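Local coordinates for endo-1,3-beta-glucanase, family GH16 (Zobellia galactanivorans, PDB 4BPZ), which probably hydrolyses internal beta-1,3-glucosidic bonds of glucans such as algal laminarin, through its calcium-binding family 16 catalytic domain, at residues E46-T51 / N227-G232; P112-L117 / H222-N227. The protein carries 1 engineered substitution. All coordinates share one frame; numbering follows the deposited sequence.

Both contacts are buried and both use strand 222-230, with Asn227 common to the two: its side-chain oxygen serves contact 2 and its amide nitrogen reaches into contact 1. The centre of contact 2 lies about 3 Å from that of the chain. It is a regular antiparallel pairing of neighbouring strands, one face carrying Trp115 against a bound glucose and the other mainly aliphatic inside the sandwich. Contact 1, its centre about 12 Å from that of the chain, covers the far end of the same strand with a segment that is partly loop and partly a short strand. A single good backbone bond, a weak tyrosine bond and glycines that leave room for the approaching segment replace the repeated pairing, and Leu47 is exposed.

Contact 1 of 2, residues E46-T51 / N227-G232; sequences ELQHYT and NIAMGG
Asn227 sends its amide ND2 to the tip of Tyr50, a weak, bent hydrogen bond of 3.1 Å to OH, with ring and amide planes 84° apart; its OD1 is taken by Trp115 NE1. Tyr50 CG, anti to the carbonyl carbon (chi1 -71°), carries the ring toward strand 222-230. Next, the carbonyl of Ile228 meets the edge of the same ring, its O 3.4 Å from Tyr50 CE1, and accepts a hydrogen bond from Ser84 OG. The methyl of Ala229 is shared between Tyr50 OH and the carboxylate end of Glu46, whose CD lies 3.7 Å away; Glu46 OE2 is hydrogen-bonded to Asn44 ND2. An alanine in place of Tyr50 would probably leave Asn227 ND2 without this partner and open a gap over Ala229. Met230 O receives Leu47 N in a nearly straight hydrogen bond of 2.9 Å (160°). Gly231 and Gly232, both with positive phi, leave room here: a CB on Gly231 would come within 2.9 Å of Leu47 CD1, and one on Gly232 would crowd Glu46 CA. Segment 46-51 lies over the C-terminal end of strand 222-230; strand 48-50 pairs in parallel with strand 82-93, while Glu46 and Ala229 touch Trp111 of strand 110-118.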
loop_
_atom_site.group_PDB
_atom_site.type_symbol
_atom_site.label_atom_id
_atom_site.label_comp_id
_atom_site.label_asym_id
_atom_site.label_seq_id
_atom_site.Cartn_x
_atom_site.Cartn_y
_atom_site.Cartn_z
ATOM N N GLU A 46 -13.547 -1.477 6.550
ATOM C CA GLU A 46 -13.198 -0.111 6.151
ATOM C C GLU A 46 -14.444 0.605 5.676
ATOM O O GLU A 46 -15.392 0.020 5.133
ATOM C CB GLU A 46 -12.187 -0.196 5.010
ATOM C CG GLU A 46 -10.841 -0.686 5.514
ATOM C CD GLU A 46 -9.959 -1.193 4.387
ATOM O OE1 GLU A 46 -10.212 -0.824 3.191
ATOM O OE2 GLU A 46 -8.993 -1.939 4.708
ATOM N N LEU A 47 -14.411 1.953 5.766
ATOM C CA LEU A 47 -15.599 2.766 5.553
ATOM C C LEU A 47 -15.613 3.526 4.283
ATOM O O LEU A 47 -16.557 4.226 4.003
ATOM C CB LEU A 47 -15.754 3.732 6.760
ATOM C CG LEU A 47 -16.006 2.971 8.095
ATOM C CD1 LEU A 47 -16.197 3.969 9.227
ATOM C CD2 LEU A 47 -17.267 2.125 8.016
ATOM N N GLN A 48 -14.577 3.430 3.441
ATOM C CA GLN A 48 -14.438 4.222 2.221
ATOM C C GLN A 48 -14.910 3.488 0.977
ATOM O O GLN A 48 -14.848 2.234 0.895
ATOM C CB GLN A 48 -13.018 4.746 1.963
ATOM C CG GLN A 48 -12.021 3.696 1.415
ATOM C CD GLN A 48 -11.740 2.563 2.335
ATOM O OE1 GLN A 48 -11.520 1.399 1.866
ATOM N NE2 GLN A 48 -11.700 2.772 3.590
ATOM N N HIS A 49 -15.238 4.256 -0.062
ATOM C CA HIS A 49 -15.082 3.840 -1.455
ATOM C C HIS A 49 -13.798 4.404 -2.012
ATOM O O HIS A 49 -13.338 5.462 -1.622
ATOM C CB HIS A 49 -16.234 4.329 -2.325
ATOM C CG HIS A 49 -17.413 3.395 -2.356
ATOM N ND1 HIS A 49 -17.300 2.102 -2.629
ATOM C CD2 HIS A 49 -18.765 3.649 -2.161
ATOM C CE1 HIS A 49 -18.523 1.545 -2.572
ATOM N NE2 HIS A 49 -19.401 2.500 -2.308
ATOM N N TYR A 50 -13.247 3.655 -2.954
ATOM C CA TYR A 50 -12.092 4.111 -3.731
ATOM C C TYR A 50 -12.541 4.567 -5.114
ATOM O O TYR A 50 -13.404 3.957 -5.706
ATOM C CB TYR A 50 -11.046 2.993 -3.824
ATOM C CG TYR A 50 -10.335 2.726 -2.517
ATOM C CD1 TYR A 50 -9.634 3.741 -1.860
ATOM C CD2 TYR A 50 -10.294 1.445 -1.960
ATOM C CE1 TYR A 50 -8.930 3.498 -0.698
ATOM C CE2 TYR A 50 -9.598 1.188 -0.796
ATOM C CZ TYR A 50 -8.903 2.216 -0.172
ATOM O OH TYR A 50 -8.175 1.981 0.977
ATOM N N THR A 51 -11.986 5.693 -5.579
ATOM C CA THR A 51 -12.425 6.283 -6.873
ATOM C C THR A 51 -11.184 6.639 -7.632
ATOM O O THR A 51 -10.071 6.746 -7.110
ATOM C CB THR A 51 -13.370 7.493 -6.720
ATOM O OG1 THR A 51 -12.626 8.721 -6.713
ATOM C CG2 THR A 51 -14.313 7.356 -5.569
ATOM N N ASN A 227 -2.510 3.469 -0.802
ATOM C CA ASN A 227 -3.912 3.791 -0.511
ATOM C C ASN A 227 -4.024 4.549 0.814
ATOM O O ASN A 227 -3.100 4.494 1.635
ATOM C CB ASN A 227 -4.801 2.542 -0.481
ATOM C CG ASN A 227 -4.470 1.619 0.654
ATOM O OD1 ASN A 227 -3.456 0.920 0.587
ATOM N ND2 ASN A 227 -5.215 1.680 1.743
ATOM N N ILE A 228 -5.173 5.169 1.045
ATOM C CA ILE A 228 -5.610 5.550 2.428
ATOM C C ILE A 228 -6.932 4.887 2.678
ATOM O O ILE A 228 -7.913 5.272 2.029
ATOM C CB ILE A 228 -5.740 7.068 2.666
ATOM C CG1 ILE A 228 -4.543 7.905 2.215
ATOM C CG2 ILE A 228 -6.034 7.270 4.163
ATOM C CD1 ILE A 228 -4.861 9.399 2.270
ATOM N N ALA A 229 -7.015 3.949 3.605
ATOM C CA ALA A 229 -8.319 3.460 4.064
ATOM C C ALA A 229 -8.810 4.391 5.162
ATOM O O ALA A 229 -8.022 5.041 5.848
ATOM C CB ALA A 229 -8.166 2.032 4.555
ATOM N N MET A 230 -10.102 4.414 5.359
ATOM C CA MET A 230 -10.753 5.184 6.474
ATOM C C MET A 230 -11.437 4.211 7.409
ATOM O O MET A 230 -12.211 3.361 6.992
ATOM C CB MET A 230 -11.737 6.148 5.930
ATOM C CG MET A 230 -11.123 7.316 5.165
ATOM S SD MET A 230 -9.921 8.326 6.122
ATOM C CE MET A 230 -10.951 8.895 7.496
ATOM N N GLY A 231 -11.158 4.363 8.707
ATOM C CA GLY A 231 -11.788 3.485 9.690
ATOM C C GLY A 231 -11.329 2.056 9.516
ATOM O O GLY A 231 -10.212 1.740 9.104
ATOM N N GLY A 232 -12.248 1.143 9.890
ATOM C CA GLY A 232 -11.905 -0.270 9.871
ATOM C C GLY A 232 -10.897 -0.678 10.920
ATOM O O GLY A 232 -10.604 0.077 11.887
#

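Contact 2 of 2, residues P112-L117 / H222-N227; sequences PAIWTL and HYLLLN. With GLC (alpha-D-glucopyranose), chain C.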
loop_
_atom_site.group_PDB
_atom_site.type_symbol
_atom_site.label_atom_id
_atom_site.label_comp_id
_atom_site.label_asym_id
_atom_site.label_seq_id
_atom_site.Cartn_x
_atom_site.Cartn_y
_atom_site.Cartn_z
ATOM N N PRO A 112 -3.171 4.866 6.155
ATOM C CA PRO A 112 -2.382 4.823 4.906
ATOM C C PRO A 112 -1.581 3.534 4.842
ATOM O O PRO A 112 -1.221 2.947 5.867
ATOM C CB PRO A 112 -1.392 6.018 5.078
ATOM C CG PRO A 112 -1.135 6.017 6.599
ATOM C CD PRO A 112 -2.510 5.726 7.211
ATOM N N ALA A 113 -1.249 3.122 3.609
ATOM C CA ALA A 113 -0.424 1.955 3.436
ATOM C C ALA A 113 0.359 2.016 2.127
ATOM O O ALA A 113 -0.116 2.542 1.113
ATOM C CB ALA A 113 -1.255 0.686 3.454
ATOM N N ILE A 114 1.555 1.434 2.200
ATOM C CA ILE A 114 2.451 1.141 1.060
ATOM C C ILE A 114 2.657 -0.375 1.191
ATOM O O ILE A 114 3.230 -0.803 2.212
ATOM C CB ILE A 114 3.763 1.852 1.168
ATOM C CG1 ILE A 114 3.578 3.390 1.280
ATOM C CG2 ILE A 114 4.661 1.501 -0.040
ATOM C CD1 ILE A 114 4.836 4.142 1.685
ATOM N N TRP A 115 2.252 -1.179 0.223
ATOM C CA TRP A 115 2.304 -2.625 0.481
ATOM C C TRP A 115 2.274 -3.347 -0.845
ATOM O O TRP A 115 2.213 -2.730 -1.899
ATOM C CB TRP A 115 1.161 -3.027 1.422
ATOM C CG TRP A 115 -0.228 -2.708 0.941
ATOM C CD1 TRP A 115 -0.812 -1.492 0.731
ATOM C CD2 TRP A 115 -1.289 -3.662 0.748
ATOM N NE1 TRP A 115 -2.136 -1.610 0.427
ATOM C CE2 TRP A 115 -2.440 -2.933 0.436
ATOM C CE3 TRP A 115 -1.375 -5.073 0.838
ATOM C CZ2 TRP A 115 -3.721 -3.538 0.266
ATOM C CZ3 TRP A 115 -2.596 -5.680 0.663
ATOM C CH2 TRP A 115 -3.775 -4.946 0.378
ATOM N N THR A 116 2.391 -4.651 -0.783
ATOM C CA THR A 116 2.416 -5.499 -1.995
ATOM C C THR A 116 1.412 -6.633 -1.844
ATOM O O THR A 116 1.093 -7.072 -0.756
ATOM C CB THR A 116 3.811 -6.103 -2.265
ATOM O OG1 THR A 116 4.036 -7.232 -1.406
ATOM C CG2 THR A 116 4.952 -5.097 -2.169
ATOM N N LEU A 117 1.006 -7.111 -3.013
ATOM C CA LEU A 117 0.286 -8.372 -3.129
ATOM C C LEU A 117 1.007 -9.206 -4.184
ATOM O O LEU A 117 1.457 -8.677 -5.220
ATOM C CB LEU A 117 -1.164 -8.180 -3.556
ATOM C CG LEU A 117 -2.160 -7.736 -2.488
ATOM C CD1 LEU A 117 -3.456 -7.260 -3.042
ATOM C CD2 LEU A 117 -2.308 -8.871 -1.477
ATOM N N HIS A 222 5.260 -9.749 -7.379
ATOM C CA HIS A 222 4.303 -8.914 -6.588
ATOM C C HIS A 222 4.148 -7.594 -7.278
ATOM O O HIS A 222 4.947 -7.182 -8.095
ATOM C CB HIS A 222 4.862 -8.676 -5.152
ATOM C CG HIS A 222 4.696 -9.800 -4.200
ATOM N ND1 HIS A 222 5.006 -11.103 -4.344
ATOM C CD2 HIS A 222 4.217 -9.628 -2.938
ATOM C CE1 HIS A 222 4.622 -11.752 -3.194
ATOM N NE2 HIS A 222 4.143 -10.833 -2.346
ATOM N N TYR A 223 3.026 -6.922 -6.992
ATOM C CA TYR A 223 2.798 -5.546 -7.378
ATOM C C TYR A 223 2.616 -4.667 -6.174
ATOM O O TYR A 223 2.297 -5.145 -5.072
ATOM C CB TYR A 223 1.636 -5.398 -8.382
ATOM C CG TYR A 223 0.325 -5.892 -7.891
ATOM C CD1 TYR A 223 -0.565 -5.061 -7.159
ATOM C CD2 TYR A 223 -0.080 -7.226 -8.104
ATOM C CE1 TYR A 223 -1.776 -5.527 -6.718
ATOM C CE2 TYR A 223 -1.296 -7.698 -7.664
ATOM C CZ TYR A 223 -2.155 -6.831 -6.999
ATOM O OH TYR A 223 -3.385 -7.320 -6.606
ATOM N N LEU A 224 2.825 -3.375 -6.351
ATOM C CA LEU A 224 2.760 -2.385 -5.277
ATOM C C LEU A 224 1.355 -1.778 -5.197
ATOM O O LEU A 224 0.684 -1.552 -6.226
ATOM C CB LEU A 224 3.746 -1.244 -5.567
ATOM C CG LEU A 224 4.002 -0.228 -4.456
ATOM C CD1 LEU A 224 4.806 -0.900 -3.323
ATOM C CD2 LEU A 224 4.819 0.946 -5.031
ATOM N N LEU A 225 0.898 -1.495 -3.965
ATOM C CA LEU A 225 -0.303 -0.795 -3.688
ATOM C C LEU A 225 -0.036 0.445 -2.853
ATOM O O LEU A 225 0.809 0.397 -1.941
ATOM C CB LEU A 225 -1.332 -1.676 -2.951
ATOM C CG LEU A 225 -1.815 -2.960 -3.685
ATOM C CD1 LEU A 225 -0.954 -4.159 -3.354
ATOM C CD2 LEU A 225 -3.263 -3.244 -3.405
ATOM N N LEU A 226 -0.809 1.509 -3.099
ATOM C CA LEU A 226 -0.740 2.759 -2.325
ATOM C C LEU A 226 -2.164 3.176 -2.051
ATOM O O LEU A 226 -2.966 3.259 -2.995
ATOM C CB LEU A 226 -0.105 3.879 -3.182
ATOM C CG LEU A 226 1.309 3.578 -3.621
ATOM C CD1 LEU A 226 1.692 4.652 -4.692
ATOM C CD2 LEU A 226 2.300 3.534 -2.497
ATOM N N ASN A 227 -2.510 3.469 -0.802
ATOM C CA ASN A 227 -3.912 3.791 -0.511
ATOM C C ASN A 227 -4.024 4.549 0.814
ATOM O O ASN A 227 -3.100 4.494 1.635
ATOM C CB ASN A 227 -4.801 2.542 -0.481
ATOM C CG ASN A 227 -4.470 1.619 0.654
ATOM O OD1 ASN A 227 -3.456 0.920 0.587
ATOM N ND2 ASN A 227 -5.215 1.680 1.743
HETATM C C1 GLC C . -2.232 -5.479 5.197
HETATM C C2 GLC C . -3.613 -6.184 5.418
HETATM C C3 GLC C . -4.539 -5.710 4.288
HETATM C C4 GLC C . -4.623 -4.247 4.259
HETATM C C5 GLC C . -3.230 -3.794 3.892
HETATM C C6 GLC C . -3.081 -2.293 3.787
HETATM O O1 GLC C . -1.466 -6.068 4.168
HETATM O O2 GLC C . -3.372 -7.568 5.401
HETATM O O3 GLC C . -5.892 -6.298 4.504
HETATM O O4 GLC C . -5.597 -3.825 3.285
HETATM O O5 GLC C . -2.339 -4.210 4.951
HETATM O O6 GLC C . -3.398 -1.637 5.009
#
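The indole of Trp115 is held between a bound glucose on one face and Leu225 on the other. C5 of the sugar sits 3.4 Å above the centre of one face of the Trp115 ring system. Against the opposite face Leu225 makes a CH-pi contact, its CB 3.7 Å from the centroid of the five-membered ring, while Leu225 CD2 reaches the benzo ring. A hydrogen bond at the edge helps to fix the rotation of the indole: NE1 donates to Asn227 OD1 at 2.9 Å, close to the ring plane. The Trp115 CG lies between its backbone N and carbonyl carbon (chi1 58°), which brings NE1 within range of Asn227, two residues beyond Leu225. Ala113, also in the glycan pocket, brings its CB to 3.5 Å from glucose C6.

Further along the same face, Leu117 CB rests off-centre over the ring of Tyr223, whose OH is hydrogen-bonded to Ser121 OG. Backbone pairing underlies all of this: Ala113, Trp115 and Leu117 each exchange two hydrogen bonds with Asn227, Leu225 and Tyr223, respectively, the shortest being Leu225 N to Trp115 O at 2.7 Å. On the reverse face Ile114 CG2 lies beside Leu226 CD2 at 4.0 Å and Leu224 CD1 at 4.1 Å.

In the jelly-roll sandwich of family 16, on that side Ile114 meets Phe247, Leu226 meets Ile249 and Leu224 meets Val252, all of strand 244-255. Strand 222-230 runs between strands 110-118 and 82-93, and strand 110-118 pairs on its other side with strand 142-144, which carries the engineered Ser142.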